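Local coordinates for sensor protein KdpD (Escherichia coli, PDB 4Y2F), which is a sensor histidine kinase that probably responds to potassium supply by phosphorylating itself and then a partner regulator, and is represented here by its GAF domain, at residues K10-G15 with L126-A131; Q27-T32 with E122-L127; S31-R36 with R110-P115; Q66-K71 with Y87-L92. All coordinates share one frame; numbering follows the deposited sequence.

Contact 1 (K10-G15 with L126-A131)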
loop_
_atom_site.group_PDB
_atom_site.type_symbol
_atom_site.label_atom_id
_atom_site.label_comp_id
_atom_site.label_asym_id
_atom_site.label_seq_id
_atom_site.Cartn_x
_atom_site.Cartn_y
_atom_site.Cartn_z
ATOM N N LYS A 10 3.123 8.499 -4.234
ATOM C CA LYS A 10 2.721 9.855 -4.595
ATOM C C LYS A 10 2.234 9.918 -6.034
ATOM O O LYS A 10 1.230 10.583 -6.329
ATOM C CB LYS A 10 3.884 10.826 -4.395
ATOM C CG LYS A 10 4.188 11.148 -2.941
ATOM C CD LYS A 10 5.552 11.820 -2.788
ATOM C CE LYS A 10 5.581 13.243 -3.322
ATOM N NZ LYS A 10 6.904 13.885 -3.060
ATOM N N ALA A 11 2.923 9.218 -6.939
ATOM C CA ALA A 11 2.536 9.236 -8.342
ATOM C C ALA A 11 1.243 8.458 -8.569
ATOM O O ALA A 11 0.404 8.866 -9.382
ATOM C CB ALA A 11 3.671 8.676 -9.193
ATOM N N LEU A 12 1.060 7.343 -7.851
ATOM C CA LEU A 12 -0.174 6.570 -7.979
ATOM C C LEU A 12 -1.376 7.321 -7.426
ATOM O O LEU A 12 -2.496 7.156 -7.933
ATOM C CB LEU A 12 -0.040 5.230 -7.256
ATOM C CG LEU A 12 0.894 4.164 -7.838
ATOM C CD1 LEU A 12 1.047 3.021 -6.846
ATOM C CD2 LEU A 12 0.382 3.647 -9.184
ATOM N N ALA A 13 -1.168 8.155 -6.397
ATOM C CA ALA A 13 -2.281 8.832 -5.740
ATOM C C ALA A 13 -2.998 9.784 -6.684
ATOM O O ALA A 13 -4.200 10.038 -6.513
ATOM C CB ALA A 13 -1.775 9.603 -4.524
ATOM N N VAL A 14 -2.290 10.325 -7.677
ATOM C CA VAL A 14 -2.887 11.298 -8.584
ATOM C C VAL A 14 -3.279 10.693 -9.921
ATOM O O VAL A 14 -3.772 11.422 -10.802
ATOM C CB VAL A 14 -1.990 12.533 -8.780
ATOM C CG1 VAL A 14 -1.846 13.287 -7.465
ATOM C CG2 VAL A 14 -0.647 12.132 -9.340
ATOM N N GLY A 15 -3.066 9.394 -10.108
ATOM C CA GLY A 15 -3.526 8.748 -11.326
ATOM C C GLY A 15 -5.033 8.858 -11.458
ATOM O O GLY A 15 -5.775 8.720 -10.483
ATOM N N LEU A 126 1.281 -4.588 -4.253
ATOM C CA LEU A 126 0.161 -4.289 -3.372
ATOM C C LEU A 126 -0.280 -2.836 -3.525
ATOM O O LEU A 126 -1.483 -2.548 -3.576
ATOM C CB LEU A 126 0.562 -4.581 -1.931
ATOM C CG LEU A 126 -0.430 -4.264 -0.826
ATOM C CD1 LEU A 126 -1.772 -4.944 -1.102
ATOM C CD2 LEU A 126 0.155 -4.753 0.472
ATOM N N LEU A 127 0.675 -1.913 -3.632
ATOM C CA LEU A 127 0.317 -0.508 -3.819
ATOM C C LEU A 127 -0.330 -0.283 -5.182
ATOM O O LEU A 127 -1.321 0.453 -5.293
ATOM C CB LEU A 127 1.558 0.365 -3.660
ATOM C CG LEU A 127 2.162 0.501 -2.273
ATOM C CD1 LEU A 127 3.088 1.674 -2.348
ATOM C CD2 LEU A 127 1.102 0.761 -1.223
ATOM N N VAL A 128 0.184 -0.936 -6.231
ATOM C CA VAL A 128 -0.444 -0.836 -7.542
ATOM C C VAL A 128 -1.870 -1.377 -7.499
ATOM O O VAL A 128 -2.803 -0.769 -8.039
ATOM C CB VAL A 128 0.412 -1.550 -8.602
ATOM C CG1 VAL A 128 -0.339 -1.593 -9.924
ATOM C CG2 VAL A 128 1.756 -0.841 -8.744
ATOM N N ALA A 129 -2.057 -2.526 -6.847
ATOM C CA ALA A 129 -3.380 -3.128 -6.762
ATOM C C ALA A 129 -4.362 -2.209 -6.049
ATOM O O ALA A 129 -5.514 -2.090 -6.468
ATOM C CB ALA A 129 -3.299 -4.476 -6.046
ATOM N N ASN A 130 -3.918 -1.551 -4.970
ATOM C CA ASN A 130 -4.781 -0.619 -4.249
ATOM C C ASN A 130 -5.218 0.529 -5.149
ATOM O O ASN A 130 -6.364 0.987 -5.069
ATOM C CB ASN A 130 -4.036 -0.047 -3.040
ATOM C CG ASN A 130 -3.949 -1.011 -1.882
ATOM O OD1 ASN A 130 -4.595 -2.055 -1.875
ATOM N ND2 ASN A 130 -3.165 -0.647 -0.874
ATOM N N ALA A 131 -4.316 1.015 -6.004
ATOM C CA ALA A 131 -4.670 2.104 -6.913
ATOM C C ALA A 131 -5.693 1.649 -7.947
ATOM O O ALA A 131 -6.686 2.342 -8.203
ATOM C CB ALA A 131 -3.408 2.659 -7.577
#
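L12 reaches from helix 4-13 to helix 115-142 and makes every close approach of this contact, all without a polar bond between the two segments. The backbones come nearest at L12 and A131, whose CA atoms are 6.4 Å apart. Three approaches are between apolar side chains, and they divide between the two methyl groups of the leucine. L12 CD1 enters near L127 and V128, 4.2 Å from L127 CB and 4.4 Å from V128 CG2. CD2 points one turn further along the same helix and meets the methyl of A131, with L12 CD2 to A131 CB at 4.2 Å. The fork can serve both turns because CG lies beside the backbone N (chi1 -70°) and the chain then runs extended (chi2 171°). A second kind of approach is between methyl and main chain: L12 CD1 is 3.8 Å from L127 O. That carbonyl is already engaged, since A131 N donates to L127 O at 3.1 Å, so the methyl packs against a helical hydrogen bond whose acceptor is satisfied. Helix 18-33 packs beside these residues, with I21 touching both L12 and A131, and S25 touching V128. M8 of helix 4-13 and L92 of strand 88-94 also pack on V128, while L127 meets L126 of the second subunit, which brings this helical layer to the dimer interface.

Contact 2 (Q27-T32 with E122-L127)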
loop_
_atom_site.group_PDB
_atom_site.type_symbol
_atom_site.label_atom_id
_atom_site.label_comp_id
_atom_site.label_asym_id
_atom_site.label_seq_id
_atom_site.Cartn_x
_atom_site.Cartn_y
_atom_site.Cartn_z
ATOM N N GLN A 27 6.975 2.594 -15.063
ATOM C CA GLN A 27 8.123 3.476 -14.869
ATOM C C GLN A 27 8.876 3.106 -13.600
ATOM O O GLN A 27 10.106 2.953 -13.607
ATOM C CB GLN A 27 7.627 4.920 -14.792
ATOM C CG GLN A 27 8.694 5.969 -14.481
ATOM C CD GLN A 27 8.101 7.349 -14.286
ATOM O OE1 GLN A 27 7.602 7.960 -15.232
ATOM N NE2 GLN A 27 8.144 7.843 -13.061
ATOM N N PHE A 28 8.145 2.927 -12.501
ATOM C CA PHE A 28 8.804 2.709 -11.222
ATOM C C PHE A 28 9.319 1.284 -11.084
ATOM O O PHE A 28 10.391 1.054 -10.512
ATOM C CB PHE A 28 7.859 3.066 -10.071
ATOM C CG PHE A 28 7.828 4.529 -9.743
ATOM C CD1 PHE A 28 8.676 5.046 -8.773
ATOM C CD2 PHE A 28 6.966 5.389 -10.402
ATOM C CE1 PHE A 28 8.661 6.394 -8.470
ATOM C CE2 PHE A 28 6.943 6.746 -10.101
ATOM C CZ PHE A 28 7.794 7.246 -9.124
ATOM N N ILE A 29 8.574 0.298 -11.586
ATOM C CA ILE A 29 9.085 -1.066 -11.505
ATOM C C ILE A 29 10.333 -1.215 -12.374
ATOM O O ILE A 29 11.316 -1.848 -11.969
ATOM C CB ILE A 29 7.974 -2.090 -11.820
ATOM C CG1 ILE A 29 6.919 -2.067 -10.706
ATOM C CG2 ILE A 29 8.551 -3.481 -11.996
ATOM C CD1 ILE A 29 5.597 -2.720 -11.054
ATOM N N ALA A 30 10.339 -0.588 -13.557
ATOM C CA ALA A 30 11.516 -0.608 -14.425
ATOM C C ALA A 30 12.732 -0.018 -13.743
ATOM O O ALA A 30 13.824 -0.596 -13.791
ATOM C CB ALA A 30 11.263 0.190 -15.700
ATOM N N SER A 31 12.567 1.139 -13.107
ATOM C CA SER A 31 13.689 1.817 -12.479
ATOM C C SER A 31 14.146 1.088 -11.216
ATOM O O SER A 31 15.342 0.829 -11.038
ATOM C CB SER A 31 13.296 3.268 -12.180
ATOM O OG SER A 31 14.189 3.865 -11.267
ATOM N N THR A 32 13.207 0.748 -10.326
ATOM C CA THR A 32 13.576 0.174 -9.037
ATOM C C THR A 32 14.145 -1.231 -9.190
ATOM O O THR A 32 15.060 -1.616 -8.456
ATOM C CB THR A 32 12.343 0.129 -8.132
ATOM O OG1 THR A 32 11.859 1.468 -7.949
ATOM C CG2 THR A 32 12.652 -0.511 -6.783
ATOM N N GLU A 122 6.788 -7.437 -3.957
ATOM C CA GLU A 122 5.433 -7.730 -3.510
ATOM C C GLU A 122 4.759 -6.496 -2.929
ATOM O O GLU A 122 3.567 -6.260 -3.172
ATOM C CB GLU A 122 5.426 -8.873 -2.511
ATOM C CG GLU A 122 4.012 -9.176 -2.064
ATOM C CD GLU A 122 3.921 -10.416 -1.244
ATOM O OE1 GLU A 122 3.888 -11.512 -1.836
ATOM O OE2 GLU A 122 3.903 -10.292 -0.005
ATOM N N THR A 123 5.501 -5.688 -2.174
ATOM C CA THR A 123 4.927 -4.464 -1.634
ATOM C C THR A 123 4.548 -3.514 -2.758
ATOM O O THR A 123 3.486 -2.881 -2.711
ATOM C CB THR A 123 5.914 -3.802 -0.681
ATOM O OG1 THR A 123 6.288 -4.734 0.347
ATOM C CG2 THR A 123 5.279 -2.593 -0.023
ATOM N N PHE A 124 5.388 -3.423 -3.796
ATOM C CA PHE A 124 5.033 -2.601 -4.950
ATOM C C PHE A 124 3.718 -3.063 -5.574
ATOM O O PHE A 124 2.829 -2.242 -5.846
ATOM C CB PHE A 124 6.165 -2.620 -5.984
ATOM C CG PHE A 124 7.214 -1.572 -5.760
ATOM C CD1 PHE A 124 8.058 -1.636 -4.662
ATOM C CD2 PHE A 124 7.365 -0.521 -6.654
ATOM C CE1 PHE A 124 9.027 -0.661 -4.454
ATOM C CE2 PHE A 124 8.332 0.449 -6.457
ATOM C CZ PHE A 124 9.154 0.388 -5.352
ATOM N N THR A 125 3.560 -4.371 -5.811
ATOM C CA THR A 125 2.332 -4.837 -6.452
ATOM C C THR A 125 1.109 -4.594 -5.577
ATOM O O THR A 125 0.008 -4.385 -6.100
ATOM C CB THR A 125 2.421 -6.315 -6.848
ATOM O OG1 THR A 125 2.518 -7.143 -5.681
ATOM C CG2 THR A 125 3.614 -6.568 -7.767
ATOM N N LEU A 126 1.281 -4.588 -4.253
ATOM C CA LEU A 126 0.161 -4.289 -3.372
ATOM C C LEU A 126 -0.280 -2.836 -3.525
ATOM O O LEU A 126 -1.483 -2.548 -3.576
ATOM C CB LEU A 126 0.562 -4.581 -1.931
ATOM C CG LEU A 126 -0.430 -4.264 -0.826
ATOM C CD1 LEU A 126 -1.772 -4.944 -1.102
ATOM C CD2 LEU A 126 0.155 -4.753 0.472
ATOM N N LEU A 127 0.675 -1.913 -3.632
ATOM C CA LEU A 127 0.317 -0.508 -3.819
ATOM C C LEU A 127 -0.330 -0.283 -5.182
ATOM O O LEU A 127 -1.321 0.453 -5.293
ATOM C CB LEU A 127 1.558 0.365 -3.660
ATOM C CG LEU A 127 2.162 0.501 -2.273
ATOM C CD1 LEU A 127 3.088 1.674 -2.348
ATOM C CD2 LEU A 127 1.102 0.761 -1.223
#
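In the helical layer that covers one side of the GAF domain sheet, segments 27-32 and 122-127 run as an antiparallel helix pair, and F124 reaches into the space between them, where T32, I29 and F28 meet it. Their axes approach to 11.5 Å with 171° between directions, a wide spacing that a phenyl ring can span; the nearest CA atoms, I29 and F124, are 7.9 Å apart. Contact falls along one side of the ring, from CD2 through CE2 to CZ. T32 comes from the opposite direction to F124, and its CG2 lies 3.9 Å from F124 CZ, at an oblique approach. I29 also arrives obliquely, with its CG1 4.4 Å from F124 CD2. F28 behaves differently: its CB sits near the ring plane, at the edge, 4.5 Å from F124 CE2, while its own ring leads away from segment 122-127. With CG2 anti to the backbone N and OG1 beside it (chi1 -60°), both branches of T32 meet the CZ end of the ring. OG1 hydrogen-bonds to D4 OD2, so the buried hydroxyl has a polar partner. On the other helix, T125 OG1 donates to E122 O over 2.9 Å, an acceptor it shares with L126 N from the same face. No hydrogen bond crosses the junction; it rests on van der Waals packing, to which T32 OG1 contributes at 3.9 Å from F124 CZ.

Contact 3 (S31-R36 with R110-P115)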
loop_
_atom_site.group_PDB
_atom_site.type_symbol
_atom_site.label_atom_id
_atom_site.label_comp_id
_atom_site.label_asym_id
_atom_site.label_seq_id
_atom_site.Cartn_x
_atom_site.Cartn_y
_atom_site.Cartn_z
ATOM N N SER A 31 12.567 1.139 -13.107
ATOM C CA SER A 31 13.689 1.817 -12.479
ATOM C C SER A 31 14.146 1.088 -11.216
ATOM O O SER A 31 15.342 0.829 -11.038
ATOM C CB SER A 31 13.296 3.268 -12.180
ATOM O OG SER A 31 14.189 3.865 -11.267
ATOM N N THR A 32 13.207 0.748 -10.326
ATOM C CA THR A 32 13.576 0.174 -9.037
ATOM C C THR A 32 14.145 -1.231 -9.190
ATOM O O THR A 32 15.060 -1.616 -8.456
ATOM C CB THR A 32 12.343 0.129 -8.132
ATOM O OG1 THR A 32 11.859 1.468 -7.949
ATOM C CG2 THR A 32 12.652 -0.511 -6.783
ATOM N N PHE A 33 13.590 -2.028 -10.111
ATOM C CA PHE A 33 13.947 -3.439 -10.212
ATOM C C PHE A 33 14.763 -3.746 -11.452
ATOM O O PHE A 33 14.994 -4.922 -11.750
ATOM C CB PHE A 33 12.692 -4.310 -10.120
ATOM C CG PHE A 33 11.989 -4.172 -8.806
ATOM C CD1 PHE A 33 12.454 -4.866 -7.699
ATOM C CD2 PHE A 33 10.921 -3.291 -8.659
ATOM C CE1 PHE A 33 11.849 -4.724 -6.473
ATOM C CE2 PHE A 33 10.314 -3.141 -7.432
ATOM C CZ PHE A 33 10.781 -3.860 -6.336
ATOM N N HIS A 34 15.214 -2.720 -12.169
ATOM C CA HIS A 34 16.091 -2.896 -13.331
ATOM C C HIS A 34 15.505 -3.908 -14.305
ATOM O O HIS A 34 16.128 -4.929 -14.641
ATOM C CB HIS A 34 17.484 -3.324 -12.882
ATOM C CG HIS A 34 18.103 -2.377 -11.906
ATOM N ND1 HIS A 34 18.580 -1.142 -12.276
ATOM C CD2 HIS A 34 18.293 -2.477 -10.570
ATOM C CE1 HIS A 34 19.055 -0.521 -11.206
ATOM N NE2 HIS A 34 18.888 -1.312 -10.160
ATOM N N ALA A 35 14.291 -3.611 -14.758
ATOM C CA ALA A 35 13.498 -4.601 -15.477
ATOM C C ALA A 35 12.598 -3.909 -16.477
ATOM O O ALA A 35 12.288 -2.724 -16.342
ATOM C CB ALA A 35 12.620 -5.398 -14.508
ATOM N N ARG A 36 12.209 -4.638 -17.508
ATOM C CA ARG A 36 11.103 -4.195 -18.339
ATOM C C ARG A 36 9.824 -4.783 -17.765
ATOM O O ARG A 36 9.829 -5.872 -17.180
ATOM C CB ARG A 36 11.302 -4.668 -19.781
ATOM C CG ARG A 36 12.622 -4.188 -20.416
ATOM C CD ARG A 36 12.698 -2.664 -20.571
ATOM N NE ARG A 36 14.061 -2.169 -20.873
ATOM C CZ ARG A 36 14.587 -2.035 -22.097
ATOM N NH1 ARG A 36 13.862 -2.373 -23.161
ATOM N NH2 ARG A 36 15.839 -1.551 -22.269
ATOM N N ARG A 110 18.881 -13.375 -11.659
ATOM C CA ARG A 110 19.404 -13.720 -10.338
ATOM C C ARG A 110 19.284 -12.557 -9.371
ATOM O O ARG A 110 19.063 -12.777 -8.177
ATOM C CB ARG A 110 20.858 -14.180 -10.427
ATOM C CG ARG A 110 21.051 -15.556 -11.019
ATOM C CD ARG A 110 22.530 -15.891 -11.115
ATOM N NE ARG A 110 23.154 -15.311 -12.303
ATOM C CZ ARG A 110 23.939 -14.239 -12.295
ATOM N NH1 ARG A 110 24.213 -13.617 -11.155
ATOM N NH2 ARG A 110 24.456 -13.792 -13.429
ATOM N N GLN A 111 19.398 -11.324 -9.871
ATOM C CA GLN A 111 19.244 -10.149 -9.022
ATOM C C GLN A 111 17.789 -9.953 -8.620
ATOM O O GLN A 111 17.489 -9.730 -7.440
ATOM C CB GLN A 111 19.768 -8.939 -9.797
ATOM C CG GLN A 111 19.647 -7.610 -9.059
ATOM C CD GLN A 111 19.757 -6.422 -10.004
ATOM O OE1 GLN A 111 18.850 -6.165 -10.798
ATOM N NE2 GLN A 111 20.872 -5.706 -9.937
ATOM N N LEU A 112 16.857 -10.080 -9.567
ATOM C CA LEU A 112 15.447 -9.910 -9.242
ATOM C C LEU A 112 14.970 -10.949 -8.242
ATOM O O LEU A 112 14.117 -10.652 -7.394
ATOM C CB LEU A 112 14.615 -10.004 -10.521
ATOM C CG LEU A 112 13.101 -9.859 -10.323
ATOM C CD1 LEU A 112 12.777 -8.473 -9.826
ATOM C CD2 LEU A 112 12.361 -10.154 -11.602
ATOM N N MET A 113 15.497 -12.165 -8.325
ATOM C CA MET A 113 15.019 -13.272 -7.508
ATOM C C MET A 113 15.654 -13.319 -6.121
ATOM O O MET A 113 15.296 -14.192 -5.323
ATOM C CB MET A 113 15.213 -14.600 -8.236
ATOM C CG MET A 113 14.447 -14.694 -9.574
ATOM S SD MET A 113 12.684 -14.216 -9.528
ATOM C CE MET A 113 12.044 -15.448 -8.397
ATOM N N ILE A 114 16.559 -12.391 -5.814
ATOM C CA ILE A 114 17.036 -12.268 -4.427
ATOM C C ILE A 114 15.821 -12.114 -3.517
ATOM O O ILE A 114 14.939 -11.272 -3.798
ATOM C CB ILE A 114 17.958 -11.042 -4.295
ATOM C CG1 ILE A 114 19.275 -11.275 -5.046
ATOM C CG2 ILE A 114 18.190 -10.705 -2.805
ATOM C CD1 ILE A 114 20.168 -10.055 -5.096
ATOM N N PRO A 115 15.688 -12.902 -2.459
ATOM C CA PRO A 115 14.449 -12.843 -1.655
ATOM C C PRO A 115 14.084 -11.457 -1.145
ATOM O O PRO A 115 12.908 -11.076 -1.232
ATOM C CB PRO A 115 14.692 -13.879 -0.546
ATOM C CG PRO A 115 15.564 -14.932 -1.256
ATOM C CD PRO A 115 16.498 -14.097 -2.123
HETATM O O HOH W 1 16.124 -6.756 -10.082
HETATM O O HOH W 2 17.812 -6.804 -13.370
#
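Helix 18-33 gives way to strand 35-42 at H34, the first residue to leave helical geometry, whose positive phi (52°) turns the chain into the first long strand of the GAF sheet. Opposite it, helix 109-112 ends and a short link leads to I114, the N-cap residue of helix 115-142. The two turns come closest at F33 and L112, with their CA atoms 6.7 Å apart, and the H34 main chain is bonded to G107 in the stretch just before the short helix. Among the buried side chains, F33 and L112 cross at about a right angle, and L112 CD1 rests 4.2 Å from F33 CB, meeting the phenyl obliquely. L112 reaches this position with CG anti to its own N, at chi1 179°. F33 itself packs edge-to-face with F124 of helix 115-142, and V104 and P106 lie against L112. Nearer the surface, the extended Q111 crosses H34, with amide and imidazole planes 43° apart; Q111 OE1 stands 3.7 Å from H34 CD2, obliquely placed to the ring. No direct hydrogen bond links the segments; two waters do so instead. One donates to F33 O and the other to H34 O, and both donate to the same amide oxygen, so that Q111 OE1 accepts from the first at 2.9 Å and from the second at 2.8 Å.

Contact 4 (Q66-K71 with Y87-L92)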
loop_
_atom_site.group_PDB
_atom_site.type_symbol
_atom_site.label_atom_id
_atom_site.label_comp_id
_atom_site.label_asym_id
_atom_site.label_seq_id
_atom_site.Cartn_x
_atom_site.Cartn_y
_atom_site.Cartn_z
ATOM N N GLN A 66 -3.489 -15.292 -18.353
ATOM C CA GLN A 66 -4.897 -15.349 -17.976
ATOM C C GLN A 66 -5.111 -16.272 -16.778
ATOM O O GLN A 66 -5.911 -15.960 -15.885
ATOM C CB GLN A 66 -5.754 -15.785 -19.170
ATOM C CG GLN A 66 -7.259 -15.589 -18.971
ATOM C CD GLN A 66 -7.671 -14.126 -18.917
ATOM O OE1 GLN A 66 -7.291 -13.325 -19.776
ATOM N NE2 GLN A 66 -8.457 -13.770 -17.900
ATOM N N TRP A 67 -4.410 -17.415 -16.744
ATOM C CA TRP A 67 -4.503 -18.338 -15.609
ATOM C C TRP A 67 -4.088 -17.658 -14.309
ATOM O O TRP A 67 -4.752 -17.806 -13.273
ATOM C CB TRP A 67 -3.617 -19.562 -15.860
ATOM C CG TRP A 67 -3.526 -20.528 -14.677
ATOM C CD1 TRP A 67 -4.334 -21.602 -14.432
ATOM C CD2 TRP A 67 -2.561 -20.507 -13.613
ATOM N NE1 TRP A 67 -3.940 -22.244 -13.281
ATOM C CE2 TRP A 67 -2.859 -21.587 -12.753
ATOM C CE3 TRP A 67 -1.486 -19.669 -13.290
ATOM C CZ2 TRP A 67 -2.121 -21.854 -11.599
ATOM C CZ3 TRP A 67 -0.752 -19.939 -12.140
ATOM C CH2 TRP A 67 -1.069 -21.025 -11.316
ATOM N N SER A 68 -2.974 -16.919 -14.343
ATOM C CA SER A 68 -2.499 -16.216 -13.159
ATOM C C SER A 68 -3.534 -15.212 -12.663
ATOM O O SER A 68 -3.778 -15.105 -11.450
ATOM C CB SER A 68 -1.178 -15.530 -13.514
ATOM O OG SER A 68 -0.693 -14.701 -12.466
ATOM N N PHE A 69 -4.139 -14.457 -13.587
ATOM C CA PHE A 69 -5.161 -13.482 -13.216
ATOM C C PHE A 69 -6.406 -14.168 -12.668
ATOM O O PHE A 69 -6.983 -13.731 -11.663
ATOM C CB PHE A 69 -5.522 -12.626 -14.433
ATOM C CG PHE A 69 -6.692 -11.707 -14.203
ATOM C CD1 PHE A 69 -6.525 -10.523 -13.505
ATOM C CD2 PHE A 69 -7.959 -12.032 -14.670
ATOM C CE1 PHE A 69 -7.592 -9.677 -13.282
ATOM C CE2 PHE A 69 -9.037 -11.190 -14.453
ATOM C CZ PHE A 69 -8.858 -10.012 -13.753
ATOM N N ASP A 70 -6.849 -15.235 -13.337
ATOM C CA ASP A 70 -8.076 -15.913 -12.933
ATOM C C ASP A 70 -7.930 -16.551 -11.556
ATOM O O ASP A 70 -8.876 -16.539 -10.758
ATOM C CB ASP A 70 -8.444 -16.980 -13.963
ATOM C CG ASP A 70 -8.943 -16.390 -15.284
ATOM O OD1 ASP A 70 -9.303 -15.199 -15.329
ATOM O OD2 ASP A 70 -8.996 -17.141 -16.282
ATOM N N LYS A 71 -6.762 -17.128 -11.268
ATOM C CA LYS A 71 -6.514 -17.840 -10.019
ATOM C C LYS A 71 -5.919 -16.954 -8.933
ATOM O O LYS A 71 -5.874 -17.374 -7.771
ATOM C CB LYS A 71 -5.560 -19.021 -10.259
ATOM C CG LYS A 71 -6.057 -20.029 -11.290
ATOM C CD LYS A 71 -7.521 -20.329 -11.070
ATOM C CE LYS A 71 -8.022 -21.455 -11.956
ATOM N NZ LYS A 71 -9.485 -21.636 -11.758
ATOM N N TYR A 87 11.058 -14.393 -16.906
ATOM C CA TYR A 87 10.218 -13.312 -16.403
ATOM C C TYR A 87 9.309 -13.867 -15.316
ATOM O O TYR A 87 9.140 -15.084 -15.164
ATOM C CB TYR A 87 9.368 -12.694 -17.524
ATOM C CG TYR A 87 8.527 -13.700 -18.292
ATOM C CD1 TYR A 87 7.302 -14.124 -17.816
ATOM C CD2 TYR A 87 8.993 -14.251 -19.488
ATOM C CE1 TYR A 87 6.536 -15.052 -18.503
ATOM C CE2 TYR A 87 8.229 -15.165 -20.188
ATOM C CZ TYR A 87 7.010 -15.583 -19.683
ATOM O OH TYR A 87 6.225 -16.518 -20.368
ATOM N N GLN A 88 8.724 -12.960 -14.541
ATOM C CA GLN A 88 7.689 -13.312 -13.579
ATOM C C GLN A 88 6.340 -12.783 -14.050
ATOM O O GLN A 88 6.254 -11.724 -14.669
ATOM C CB GLN A 88 7.984 -12.699 -12.216
ATOM C CG GLN A 88 9.322 -13.115 -11.648
ATOM C CD GLN A 88 9.460 -12.670 -10.223
ATOM O OE1 GLN A 88 9.819 -11.535 -9.968
ATOM N NE2 GLN A 88 9.144 -13.552 -9.285
ATOM N N ILE A 89 5.280 -13.535 -13.735
ATOM C CA ILE A 89 3.905 -13.104 -13.961
ATOM C C ILE A 89 3.286 -12.964 -12.574
ATOM O O ILE A 89 3.124 -13.962 -11.854
ATOM C CB ILE A 89 3.125 -14.115 -14.806
ATOM C CG1 ILE A 89 3.730 -14.204 -16.207
ATOM C CG2 ILE A 89 1.676 -13.689 -14.902
ATOM C CD1 ILE A 89 2.998 -15.220 -17.086
ATOM N N LEU A 90 2.944 -11.730 -12.187
ATOM C CA LEU A 90 2.553 -11.435 -10.803
ATOM C C LEU A 90 1.148 -10.853 -10.737
ATOM O O LEU A 90 0.872 -9.819 -11.375
ATOM C CB LEU A 90 3.553 -10.473 -10.153
ATOM C CG LEU A 90 4.977 -11.026 -10.132
ATOM C CD1 LEU A 90 5.912 -9.951 -9.624
ATOM C CD2 LEU A 90 5.081 -12.273 -9.268
ATOM N N PRO A 91 0.243 -11.446 -9.977
ATOM C CA PRO A 91 -1.076 -10.825 -9.811
ATOM C C PRO A 91 -1.002 -9.551 -8.983
ATOM O O PRO A 91 -0.250 -9.448 -8.010
ATOM C CB PRO A 91 -1.890 -11.907 -9.098
ATOM C CG PRO A 91 -0.873 -12.752 -8.403
ATOM C CD PRO A 91 0.350 -12.744 -9.293
ATOM N N LEU A 92 -1.780 -8.558 -9.408
ATOM C CA LEU A 92 -1.937 -7.312 -8.655
ATOM C C LEU A 92 -3.164 -7.484 -7.771
ATOM O O LEU A 92 -4.295 -7.239 -8.200
ATOM C CB LEU A 92 -2.100 -6.143 -9.615
ATOM C CG LEU A 92 -0.948 -6.060 -10.615
ATOM C CD1 LEU A 92 -1.231 -5.020 -11.688
ATOM C CD2 LEU A 92 0.376 -5.752 -9.905
#
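The S68 hydroxyl extends anti to the backbone N (chi1 174°), and I89 sets its CG2 branch anti to its own N with CG1 beside that N (chi1 -65°); these two choices bring a small polar tip and a methyl together. S68 OG lies 3.5 Å from I89 CG2, and S68 CB follows at 3.7 Å from the same methyl, so the branch is met along the whole CB-OG bond. A second partner comes from the pyrrolidine of P91, whose CD is 3.9 Å from S68 OG. None of these approaches is a hydrogen bond. The buried hydroxyl instead donates to L73 O, just past the end of its helix, so the oxygen has a polar partner while it also packs against carbon. In GAF terms, helix 62-71 lies across the sheet from helix 115-142: I89 and P91 direct their side chains at S68, while Q88, L90 and L92 of the same strand touch helix 115-142. L101 of the neighbouring strand 97-106 extends the contact on S68, and F69 packs on L101 and T98. On the side of the helix turned from the strand, Q66 NE2 donates to D70 OD1 at 3.1 Å with an N-H to acceptor angle of 157°, the acceptor lying in the amide plane while NE2 comes at OD1 from above the carboxylate plane. That same amide bonds to G46 O, and Q66 OE1 accepts from L48 N, which ties the helix to the segment around strand 48-49. K71 CG lies over one face of the W67 indole, 3.6 Å above its plane and offset toward the rim.

Contacts 1 and 2 lie along helix 115-142, share L126 and L127, and have centres about 10 Å apart; A11 CB meets F28 CE2 at 3.9 Å where they join. Both touch the second subunit. Contact 3 adjoins contact 2, also about 10 Å between centres: F33 CE2 approaches F124 CG to 3.9 Å, and A30 O and A35 N form a probable hydrogen bond. Contact 4 joins the sheet to the helix on its far face, its centre about 19 Å from that of contact 1. L92 of contact 4 meets contact 1, its C atom 3.5 Å from A129 CB, and contact 2, its CD2 3.7 Å from T125 CB; L112 CD2 of contact 3 lies 3.3 Å from Q88 OE1. Along the chain, contact 4 is nested inside the other three.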